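Local coordinates for protein 3',5'-nucleoside bisphosphate phosphatase (Chromobacterium violaceum, PDB 2YB1) that hydrolyses nucleoside 3',5'-bisphosphates to nucleoside 5'-phosphates and orthophosphate with the help of three manganese ions, at residues Thr12-Ala16 and Ser133-Arg139; Ile23-Ala27 and Arg55-Phe59; Trp69-His75 and Tyr195-Leu201; Gln105-Leu110 and Pro163-Ser167. One frame throughout, in Å; residues are numbered along the deposited sequence.

Contact 1. Residues Thr12-Ala16 and Ser133-Arg139. With MN (manganese (II) ion), chain B; AMP (adenosine monophosphate), chain E.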
# COMPACT_ATOMS: atom_id res chain seq x y z
N THR A 12 -10.11 -2.70 5.95
CA THR A 12 -10.43 -3.32 4.67
C THR A 12 -9.31 -4.27 4.23
O THR A 12 -9.58 -5.34 3.68
CB THR A 12 -10.70 -2.29 3.54
OG1 THR A 12 -11.82 -1.48 3.88
CG2 THR A 12 -11.00 -3.02 2.21
N SER A 13 -8.05 -3.89 4.46
CA SER A 13 -7.03 -4.91 4.27
C SER A 13 -6.22 -5.23 5.52
O SER A 13 -6.67 -6.02 6.36
CB SER A 13 -6.09 -4.51 3.13
OG SER A 13 -5.42 -3.27 3.38
N ASP A 14 -5.07 -4.58 5.69
CA ASP A 14 -4.22 -4.83 6.87
C ASP A 14 -4.06 -3.72 7.92
O ASP A 14 -3.21 -3.83 8.80
CB ASP A 14 -2.90 -5.53 6.51
CG ASP A 14 -1.95 -4.62 5.79
OD1 ASP A 14 -2.37 -3.52 5.39
OD2 ASP A 14 -0.78 -5.02 5.62
N GLY A 15 -4.79 -2.62 7.77
CA GLY A 15 -4.75 -1.57 8.77
C GLY A 15 -5.57 -1.94 10.00
O GLY A 15 -6.50 -2.76 9.91
N ALA A 16 -5.24 -1.35 11.14
CA ALA A 16 -5.97 -1.61 12.38
C ALA A 16 -7.23 -0.75 12.56
O ALA A 16 -8.10 -1.08 13.36
CB ALA A 16 -5.05 -1.44 13.59
N SER A 133 -3.50 -11.54 5.68
CA SER A 133 -2.18 -11.02 5.30
C SER A 133 -1.10 -11.44 6.29
O SER A 133 -1.42 -11.72 7.44
CB SER A 133 -2.29 -9.49 5.26
OG SER A 133 -1.05 -8.84 5.42
N ARG A 134 0.16 -11.47 5.86
CA ARG A 134 1.29 -11.67 6.77
C ARG A 134 1.22 -10.68 7.93
O ARG A 134 1.72 -10.97 9.02
CB ARG A 134 2.63 -11.50 6.06
CG ARG A 134 2.96 -12.64 5.08
CD ARG A 134 4.38 -12.53 4.53
NE ARG A 134 4.50 -11.47 3.52
CZ ARG A 134 5.63 -10.85 3.21
NH1 ARG A 134 6.76 -11.18 3.83
NH2 ARG A 134 5.64 -9.91 2.27
N THR A 135 0.63 -9.51 7.70
CA THR A 135 0.50 -8.49 8.75
C THR A 135 -0.32 -9.01 9.91
O THR A 135 0.04 -8.81 11.07
CB THR A 135 -0.14 -7.19 8.21
OG1 THR A 135 0.65 -6.67 7.14
CG2 THR A 135 -0.26 -6.14 9.32
N HIS A 136 -1.43 -9.68 9.60
CA HIS A 136 -2.27 -10.26 10.63
C HIS A 136 -1.56 -11.37 11.40
O HIS A 136 -1.71 -11.48 12.63
CB HIS A 136 -3.58 -10.77 10.03
CG HIS A 136 -4.34 -9.74 9.27
ND1 HIS A 136 -4.61 -9.86 7.92
CD2 HIS A 136 -4.87 -8.56 9.66
CE1 HIS A 136 -5.30 -8.80 7.52
NE2 HIS A 136 -5.48 -8.00 8.55
N PHE A 137 -0.77 -12.19 10.70
CA PHE A 137 0.03 -13.23 11.33
C PHE A 137 1.02 -12.61 12.30
O PHE A 137 1.23 -13.11 13.40
CB PHE A 137 0.80 -14.07 10.29
CG PHE A 137 -0.02 -15.20 9.70
CD1 PHE A 137 -0.97 -14.95 8.71
CD2 PHE A 137 0.14 -16.50 10.16
CE1 PHE A 137 -1.73 -15.99 8.18
CE2 PHE A 137 -0.62 -17.54 9.64
CZ PHE A 137 -1.56 -17.28 8.64
N ALA A 138 1.63 -11.49 11.90
CA ALA A 138 2.60 -10.81 12.75
C ALA A 138 1.94 -10.26 14.02
O ALA A 138 2.48 -10.38 15.12
CB ALA A 138 3.31 -9.71 11.98
N ARG A 139 0.77 -9.64 13.87
CA ARG A 139 0.06 -9.11 15.03
C ARG A 139 -0.27 -10.23 16.00
O ARG A 139 -0.17 -10.04 17.22
CB ARG A 139 -1.23 -8.36 14.64
CG ARG A 139 -0.94 -7.05 13.98
CD ARG A 139 -2.17 -6.17 13.78
NE ARG A 139 -1.75 -4.99 13.02
CZ ARG A 139 -2.29 -4.57 11.89
NH1 ARG A 139 -3.36 -5.18 11.38
NH2 ARG A 139 -1.78 -3.50 11.29
MN MN B . 0.41 -3.58 4.52
P AMP E . 1.09 -10.20 2.29
O1P AMP E . 2.39 -10.82 1.82
O2P AMP E . 0.58 -9.29 1.19
O3P AMP E . 0.17 -11.28 2.81
O5' AMP E . 1.60 -9.31 3.51
C5' AMP E . 2.48 -8.22 3.29
C4' AMP E . 2.33 -7.17 4.35
O4' AMP E . 3.07 -7.56 5.53
C3' AMP E . 2.89 -5.80 3.99
O3' AMP E . 1.99 -5.02 3.22
C2' AMP E . 3.21 -5.18 5.36
O2' AMP E . 2.05 -4.60 5.93
C1' AMP E . 3.59 -6.41 6.18
N9 AMP E . 5.06 -6.57 6.29
C8 AMP E . 5.87 -7.18 5.40
N7 AMP E . 7.16 -7.12 5.82
C5 AMP E . 7.19 -6.44 6.99
C6 AMP E . 8.21 -6.01 7.97
N6 AMP E . 9.52 -6.30 7.77
N1 AMP E . 7.80 -5.33 9.06
C2 AMP E . 6.50 -5.03 9.27
N3 AMP E . 5.51 -5.38 8.42
C4 AMP E . 5.79 -6.08 7.29
O HOH W 1 -6.56 -5.63 9.80
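Asp-14 points its side chain at the start of helix 134-143. With chi1 in the p well, its OD2 lies 2.2 Å from the manganese ion and 2.7 Å from Thr-135 OG1. Thr-135, an m rotamer, also brings OG1 within 3.0 Å of AMP O4' and 2.8 Å of AMP O2'. Both ribose hydroxyls, O2' and O3', bind the same metal, and His-39 and His-250 add further ligands. This is the substrate and Mn(2+) #2 site of a PHP-family phosphatase. Ser-133 is the N-cap of the helix and forms a capping box with His-136. Its t rotamer lets OG accept from Thr-135 N at 2.9 Å, while Ser-133 N gives a weak bond to His-136 ND1 at 3.0 Å. His-136 NE2 makes a weak bond to Ser-13 O at 3.2 Å. The backbone N of Arg-134 donates to AMP O3P at 3.1 Å. Its side chain leads away from 12-16, and Arg-134 NE donates to AMP O1P at 2.8 Å. Arg-139 is nearly extended beyond an m chi1. Its NH1 and NH2 each donate to Asp-14 O at 2.9 Å, Ala-16 CB lies over one guanidinium face, and its NE forms a salt bridge with Glu-254.

Contact 2. Residues Ile23-Ala27 and Arg55-Phe59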
# COMPACT_ATOMS: atom_id res chain seq x y z
N ILE A 23 -9.31 8.01 8.66
CA ILE A 23 -9.52 9.37 8.14
C ILE A 23 -9.66 10.38 9.28
O ILE A 23 -9.07 11.47 9.23
CB ILE A 23 -10.78 9.44 7.21
CG1 ILE A 23 -10.58 8.61 5.94
CG2 ILE A 23 -11.12 10.89 6.87
CD1 ILE A 23 -9.41 9.07 5.07
N ASP A 24 -10.43 10.02 10.30
CA ASP A 24 -10.62 10.88 11.47
C ASP A 24 -9.29 11.14 12.19
O ASP A 24 -9.05 12.25 12.68
CB ASP A 24 -11.64 10.27 12.43
CG ASP A 24 -13.08 10.44 11.95
OD1 ASP A 24 -13.32 11.20 10.98
OD2 ASP A 24 -13.98 9.81 12.55
N ARG A 25 -8.44 10.12 12.27
CA ARG A 25 -7.13 10.25 12.91
C ARG A 25 -6.25 11.18 12.07
O ARG A 25 -5.64 12.10 12.60
CB ARG A 25 -6.46 8.88 13.07
CG ARG A 25 -5.07 8.92 13.74
CD ARG A 25 -4.48 7.52 13.81
NE ARG A 25 -3.16 7.47 14.46
CZ ARG A 25 -2.95 7.26 15.76
NH1 ARG A 25 -3.97 7.09 16.59
NH2 ARG A 25 -1.71 7.23 16.24
N ALA A 26 -6.21 10.94 10.76
CA ALA A 26 -5.47 11.82 9.86
C ALA A 26 -5.94 13.27 10.00
O ALA A 26 -5.14 14.20 9.96
CB ALA A 26 -5.64 11.35 8.42
N ALA A 27 -7.24 13.44 10.19
CA ALA A 27 -7.85 14.77 10.20
C ALA A 27 -7.35 15.65 11.35
O ALA A 27 -7.44 16.88 11.28
CB ALA A 27 -9.38 14.65 10.24
N ARG A 55 -15.25 16.03 6.98
CA ARG A 55 -14.25 16.80 7.74
C ARG A 55 -13.65 17.92 6.89
O ARG A 55 -12.73 18.62 7.34
CB ARG A 55 -13.12 15.89 8.25
CG ARG A 55 -13.55 14.71 9.11
CD ARG A 55 -13.68 15.11 10.56
NE ARG A 55 -14.04 13.95 11.38
CZ ARG A 55 -14.65 14.02 12.56
NH1 ARG A 55 -14.98 15.20 13.08
NH2 ARG A 55 -14.95 12.90 13.22
N GLY A 56 -14.14 18.07 5.67
CA GLY A 56 -13.69 19.13 4.78
C GLY A 56 -12.35 18.87 4.11
O GLY A 56 -11.64 19.81 3.76
N ILE A 57 -12.02 17.59 3.94
CA ILE A 57 -10.70 17.18 3.42
C ILE A 57 -10.79 16.59 2.02
O ILE A 57 -11.44 15.56 1.81
CB ILE A 57 -10.07 16.09 4.32
CG1 ILE A 57 -9.99 16.56 5.78
CG2 ILE A 57 -8.70 15.67 3.78
CD1 ILE A 57 -9.68 15.43 6.79
N PRO A 58 -10.11 17.22 1.04
CA PRO A 58 -10.03 16.63 -0.31
C PRO A 58 -9.47 15.21 -0.27
O PRO A 58 -8.58 14.91 0.55
CB PRO A 58 -9.06 17.57 -1.04
CG PRO A 58 -9.24 18.89 -0.35
CD PRO A 58 -9.44 18.53 1.11
N PHE A 59 -9.98 14.36 -1.16
CA PHE A 59 -9.72 12.93 -1.09
C PHE A 59 -9.51 12.36 -2.49
O PHE A 59 -10.16 12.79 -3.45
CB PHE A 59 -10.90 12.22 -0.40
CG PHE A 59 -10.71 10.73 -0.24
CD1 PHE A 59 -9.95 10.23 0.81
CD2 PHE A 59 -11.29 9.84 -1.14
CE1 PHE A 59 -9.76 8.86 0.95
CE2 PHE A 59 -11.11 8.46 -0.99
CZ PHE A 59 -10.35 7.97 0.05
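Ala-27 sets its methyl against the end of Ile-57, with Ala-27 CB 3.5 Å from Ile-57 CD1. The same CB lies 4.3 Å from Arg-55 CG, so the arginine's aliphatic part runs alongside. One turn back, Ile-23 CD1 reaches Phe-59 CE1 at 4.1 Å. Ile-23 and Ile-57 also touch Leu-34 of strand 33-36, and both Ile-23 and Phe-59 touch Ala-48 of helix 45-54. The contact thus joins helix 19-27 to the turn that leads from helix 45-54 into strand 59-69, in the distorted beta/alpha barrel of the PHP family. Helix 45-54 ends in a Schellman motif at Gly-56, which has a positive phi of 78°, and the chain then enters the extended run of Ile-57 to Phe-59. Arg-55, just before Gly-56, points its side chain toward helix 19-27. Its guanidinium forms a two-pronged salt bridge with Asp-24 at the more exposed edge: Arg-55 NE to Asp-24 OD1 is 2.9 Å, and Arg-55 NH2 to Asp-24 OD2, a weak bond, is 3.3 Å.

Contact 3. Residues Trp69-His75 and Tyr195-Leu201. With MN (manganese (II) ion), chain D.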
# COMPACT_ATOMS: atom_id res chain seq x y z
N TRP A 69 7.45 -9.34 -9.77
CA TRP A 69 8.28 -8.93 -10.89
C TRP A 69 9.59 -9.71 -10.77
O TRP A 69 10.40 -9.45 -9.87
CB TRP A 69 8.52 -7.41 -10.80
CG TRP A 69 9.38 -6.80 -11.90
CD1 TRP A 69 9.03 -6.57 -13.20
CD2 TRP A 69 10.71 -6.29 -11.75
NE1 TRP A 69 10.06 -5.97 -13.88
CE2 TRP A 69 11.10 -5.78 -13.01
CE3 TRP A 69 11.60 -6.22 -10.67
CZ2 TRP A 69 12.36 -5.21 -13.22
CZ3 TRP A 69 12.86 -5.64 -10.89
CH2 TRP A 69 13.22 -5.15 -12.16
N GLY A 70 9.79 -10.67 -11.66
CA GLY A 70 10.88 -11.62 -11.46
C GLY A 70 10.76 -12.30 -10.10
O GLY A 70 9.69 -12.79 -9.74
N ARG A 71 11.86 -12.33 -9.35
CA ARG A 71 11.86 -12.95 -8.02
C ARG A 71 11.39 -11.98 -6.93
O ARG A 71 11.38 -12.33 -5.75
CB ARG A 71 13.27 -13.45 -7.66
CG ARG A 71 14.17 -12.36 -7.09
CD ARG A 71 15.43 -12.94 -6.43
NE ARG A 71 15.85 -12.15 -5.27
CZ ARG A 71 16.83 -11.26 -5.27
NH1 ARG A 71 17.52 -11.03 -6.38
NH2 ARG A 71 17.14 -10.60 -4.16
N HIS A 72 11.02 -10.77 -7.34
CA HIS A 72 10.70 -9.72 -6.38
C HIS A 72 9.20 -9.52 -6.25
O HIS A 72 8.47 -9.57 -7.25
CB HIS A 72 11.33 -8.39 -6.83
CG HIS A 72 12.80 -8.47 -7.04
ND1 HIS A 72 13.72 -8.22 -6.04
CD2 HIS A 72 13.53 -8.78 -8.14
CE1 HIS A 72 14.94 -8.37 -6.52
NE2 HIS A 72 14.85 -8.71 -7.79
N THR A 73 8.74 -9.28 -5.03
CA THR A 73 7.40 -8.76 -4.81
C THR A 73 7.51 -7.25 -4.71
O THR A 73 8.25 -6.73 -3.88
CB THR A 73 6.79 -9.29 -3.49
OG1 THR A 73 6.73 -10.72 -3.54
CG2 THR A 73 5.39 -8.73 -3.30
N VAL A 74 6.80 -6.53 -5.58
CA VAL A 74 6.74 -5.08 -5.50
C VAL A 74 5.29 -4.63 -5.32
O VAL A 74 4.36 -5.39 -5.60
CB VAL A 74 7.39 -4.37 -6.72
CG1 VAL A 74 8.88 -4.70 -6.83
CG2 VAL A 74 6.67 -4.73 -7.99
N HIS A 75 5.11 -3.42 -4.83
CA HIS A 75 3.77 -2.87 -4.63
C HIS A 75 3.56 -1.63 -5.48
O HIS A 75 4.38 -0.70 -5.44
CB HIS A 75 3.52 -2.58 -3.15
CG HIS A 75 3.34 -3.81 -2.31
ND1 HIS A 75 3.36 -3.78 -0.93
CD2 HIS A 75 3.13 -5.10 -2.66
CE1 HIS A 75 3.16 -5.00 -0.47
NE2 HIS A 75 3.01 -5.82 -1.49
N TYR A 195 12.86 -2.41 -1.37
CA TYR A 195 13.12 -3.53 -2.27
C TYR A 195 14.60 -3.93 -2.23
O TYR A 195 15.47 -3.06 -2.05
CB TYR A 195 12.69 -3.18 -3.70
CG TYR A 195 11.24 -2.75 -3.83
CD1 TYR A 195 10.24 -3.37 -3.09
CD2 TYR A 195 10.87 -1.72 -4.69
CE1 TYR A 195 8.92 -2.98 -3.20
CE2 TYR A 195 9.54 -1.32 -4.81
CZ TYR A 195 8.57 -1.96 -4.06
OH TYR A 195 7.25 -1.57 -4.16
N ASP A 196 14.91 -5.20 -2.43
CA ASP A 196 16.32 -5.55 -2.38
C ASP A 196 16.83 -5.44 -3.82
O ASP A 196 16.89 -6.42 -4.57
CB ASP A 196 16.46 -6.99 -1.86
CG ASP A 196 17.90 -7.51 -1.87
OD1 ASP A 196 18.85 -6.73 -1.62
OD2 ASP A 196 18.08 -8.73 -2.12
N MET A 197 17.31 -4.24 -4.13
CA MET A 197 17.68 -3.86 -5.49
C MET A 197 18.72 -2.76 -5.41
O MET A 197 18.57 -1.82 -4.62
CB MET A 197 16.45 -3.33 -6.24
CG MET A 197 15.31 -4.34 -6.43
SD MET A 197 13.93 -3.59 -7.34
CE MET A 197 12.73 -4.92 -7.32
N GLY A 198 19.73 -2.82 -6.27
CA GLY A 198 20.72 -1.77 -6.36
C GLY A 198 20.25 -0.80 -7.42
O GLY A 198 19.12 -0.92 -7.92
N ARG A 199 21.08 0.17 -7.79
CA ARG A 199 20.60 1.20 -8.71
C ARG A 199 20.29 0.64 -10.09
O ARG A 199 19.50 1.21 -10.83
CB ARG A 199 21.57 2.38 -8.80
CG ARG A 199 23.00 2.02 -9.14
CD ARG A 199 23.83 3.29 -9.21
NE ARG A 199 25.26 3.05 -9.00
CZ ARG A 199 26.13 2.90 -9.98
NH1 ARG A 199 25.72 2.95 -11.24
NH2 ARG A 199 27.41 2.68 -9.71
N THR A 200 20.91 -0.48 -10.44
CA THR A 200 20.64 -1.09 -11.73
C THR A 200 19.25 -1.75 -11.80
O THR A 200 18.50 -1.55 -12.77
CB THR A 200 21.75 -2.07 -12.13
OG1 THR A 200 22.96 -1.34 -12.32
CG2 THR A 200 21.39 -2.82 -13.42
N LEU A 201 18.91 -2.54 -10.79
CA LEU A 201 17.59 -3.15 -10.72
C LEU A 201 16.47 -2.12 -10.58
O LEU A 201 15.41 -2.26 -11.19
CB LEU A 201 17.51 -4.17 -9.58
CG LEU A 201 17.86 -5.59 -10.01
CD1 LEU A 201 17.61 -6.56 -8.87
CD2 LEU A 201 17.05 -5.99 -11.25
MN MN D . 3.55 -1.90 0.24
O HOH W 2 18.50 -8.35 -5.75
O HOH W 3 12.94 -7.07 -3.66
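The methyl of Met-197 is the apolar centre. Met-197 CE sits over one face of the His-72 ring, a CH-pi contact 3.8 Å from its centroid. It also lies 3.6 Å from Trp-69 CZ3 and 3.9 Å from Val-74 CG1. Leu-201 extends this patch, with CD2 4.0 Å from Trp-69 CH2. The same Val-74 CG1 stands almost on the normal of the Tyr-195 ring, also CH-pi, 3.9 Å from the centroid. Tyr-195 OH accepts from His-75 N at 2.9 Å. Farther out, one water links His-72 ND1 (2.8 Å) with Asp-196 N (3.0 Å), and another links Arg-71 NH1 (2.9 Å) with Asp-196 O (2.8 Å). A salt bridge, Arg-71 NH2 to Asp-196 OD2 at 2.9 Å, closes the exposed edge. Trp-69 to His-72 form the type II' turn of the beta hairpin 59-69/72-79, whose tip packs where the loop after strand 186-189 enters helix 199-211. Past it, His-75 ND1 binds manganese at 2.2 Å with Glu-64 and His-191, the Mn(2+) #3 site.

Contact 4. Residues Gln105-Leu110 and Pro163-Ser167; sequences QMGASL and PGYVS
Here a loop packs on a helix in the helical part of the PHP domain, beside the nucleotide site. Residues 105-110 are regular alpha helix within helix 99-112. Residues 163-167 form an irregular, mostly extended loop between helices 150-156 and 173-182. The nearest pair of CA atoms is Met-106 and Gly-164, 4.4 Å apart.

Gly-164 has the most surface covered. Its phi/psi of 95/-15 breaks the extended path of the loop. A CB here would jam against the carbonyl O of Pro-163 and come within 3.0 Å of Leu-110 CG. Without one, Gly-164 CA settles 3.7 Å from Leu-110 CG, and Gly-164 O lies 3.1 Å from Met-106 CG. Leu-110 (m, t) also places CD2 4.3 Å from Pro-163 CB.

Val-166, with chi1 t, points toward the helix. Its CG2 meets Met-106 CG at 3.7 Å, and its CG1 lies 3.7 Å from Gln-105 OE1. Tyr-165, between the two, points away from the helix and touches Arg-134. Met-106 is m, t, m; its end leads away from the loop to Arg-134, a substrate-binding residue, and Phe-137 of helix 134-143.

Ser-109 points toward the loop. Its chi1 of 180° turns OG to the loop backbone, where Gly-164 N donates to Ser-109 OG at 2.9 Å with an N-H...O angle of 165°.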
# COMPACT_ATOMS: atom_id res chain seq x y z
N GLN A 105 -1.95 -22.37 4.57
CA GLN A 105 -0.64 -22.99 4.39
C GLN A 105 0.44 -22.32 5.27
O GLN A 105 1.30 -23.00 5.84
CB GLN A 105 -0.26 -22.94 2.90
CG GLN A 105 -1.16 -23.83 2.03
CD GLN A 105 -1.01 -23.59 0.53
OE1 GLN A 105 -0.31 -22.67 0.10
NE2 GLN A 105 -1.68 -24.41 -0.27
N MET A 106 0.40 -20.99 5.38
CA MET A 106 1.32 -20.27 6.25
C MET A 106 1.14 -20.76 7.69
O MET A 106 2.12 -20.98 8.41
CB MET A 106 1.10 -18.76 6.17
CG MET A 106 1.48 -18.12 4.81
SD MET A 106 1.40 -16.31 4.86
CE MET A 106 -0.35 -15.99 4.67
N GLY A 107 -0.11 -20.94 8.10
CA GLY A 107 -0.40 -21.43 9.44
C GLY A 107 0.19 -22.81 9.65
O GLY A 107 0.82 -23.07 10.68
N ALA A 108 -0.02 -23.70 8.69
CA ALA A 108 0.47 -25.07 8.76
C ALA A 108 2.00 -25.13 8.73
O ALA A 108 2.62 -25.95 9.41
CB ALA A 108 -0.13 -25.91 7.63
N SER A 109 2.62 -24.24 7.95
CA SER A 109 4.07 -24.09 7.98
C SER A 109 4.57 -23.70 9.37
O SER A 109 5.49 -24.31 9.92
CB SER A 109 4.51 -23.05 6.95
OG SER A 109 5.92 -22.88 6.95
N LEU A 110 3.96 -22.69 9.97
CA LEU A 110 4.34 -22.29 11.33
C LEU A 110 4.12 -23.43 12.33
O LEU A 110 4.93 -23.63 13.24
CB LEU A 110 3.59 -21.02 11.75
CG LEU A 110 4.12 -19.75 11.05
CD1 LEU A 110 3.08 -18.63 10.99
CD2 LEU A 110 5.39 -19.28 11.75
N PRO A 163 10.05 -20.18 8.43
CA PRO A 163 8.72 -20.77 8.62
C PRO A 163 7.61 -19.73 8.45
O PRO A 163 7.76 -18.57 8.84
CB PRO A 163 8.77 -21.30 10.06
CG PRO A 163 10.24 -21.60 10.28
CD PRO A 163 10.96 -20.49 9.55
N GLY A 164 6.52 -20.15 7.83
CA GLY A 164 5.38 -19.26 7.65
C GLY A 164 5.35 -18.55 6.31
O GLY A 164 4.32 -17.99 5.95
N TYR A 165 6.47 -18.54 5.59
CA TYR A 165 6.50 -17.93 4.26
C TYR A 165 6.12 -18.93 3.17
O TYR A 165 6.63 -20.04 3.11
CB TYR A 165 7.87 -17.31 3.94
CG TYR A 165 7.84 -16.50 2.66
CD1 TYR A 165 7.31 -15.21 2.65
CD2 TYR A 165 8.29 -17.04 1.46
CE1 TYR A 165 7.27 -14.46 1.47
CE2 TYR A 165 8.25 -16.30 0.28
CZ TYR A 165 7.74 -15.01 0.30
OH TYR A 165 7.69 -14.27 -0.87
N VAL A 166 5.18 -18.53 2.33
CA VAL A 166 4.73 -19.37 1.22
C VAL A 166 4.84 -18.50 -0.03
O VAL A 166 4.18 -17.48 -0.14
CB VAL A 166 3.27 -19.85 1.44
CG1 VAL A 166 2.77 -20.63 0.21
CG2 VAL A 166 3.16 -20.69 2.72
N SER A 167 5.71 -18.88 -0.96
CA SER A 167 5.88 -18.09 -2.17
C SER A 167 4.56 -18.05 -2.92
O SER A 167 3.78 -19.01 -2.87
CB SER A 167 6.97 -18.68 -3.07
OG SER A 167 8.20 -18.76 -2.36

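All four contacts lie within the PHP domain. Contact 2 closes first along the chain, between the two segments of contact 1. Contacts 1 and 3 interleave, as do contacts 1 and 4, and contact 4 falls between the segments of contact 3. Contacts 1 and 4 have centres about 15 Å apart and touch: Phe-137 CD2 packs 3.7 Å from Leu-110 CD1. Helix 134-143 of contact 1 packs there on helix 99-112 of contact 4, beside the nucleotide. Contact 3 centres about 23 Å from contact 1, and the two supply ligands to different manganese ions of one active site. Contacts 2 and 3 share strand 59-69, yet their centres are about 33 Å apart, on opposite sides of the chain's centre.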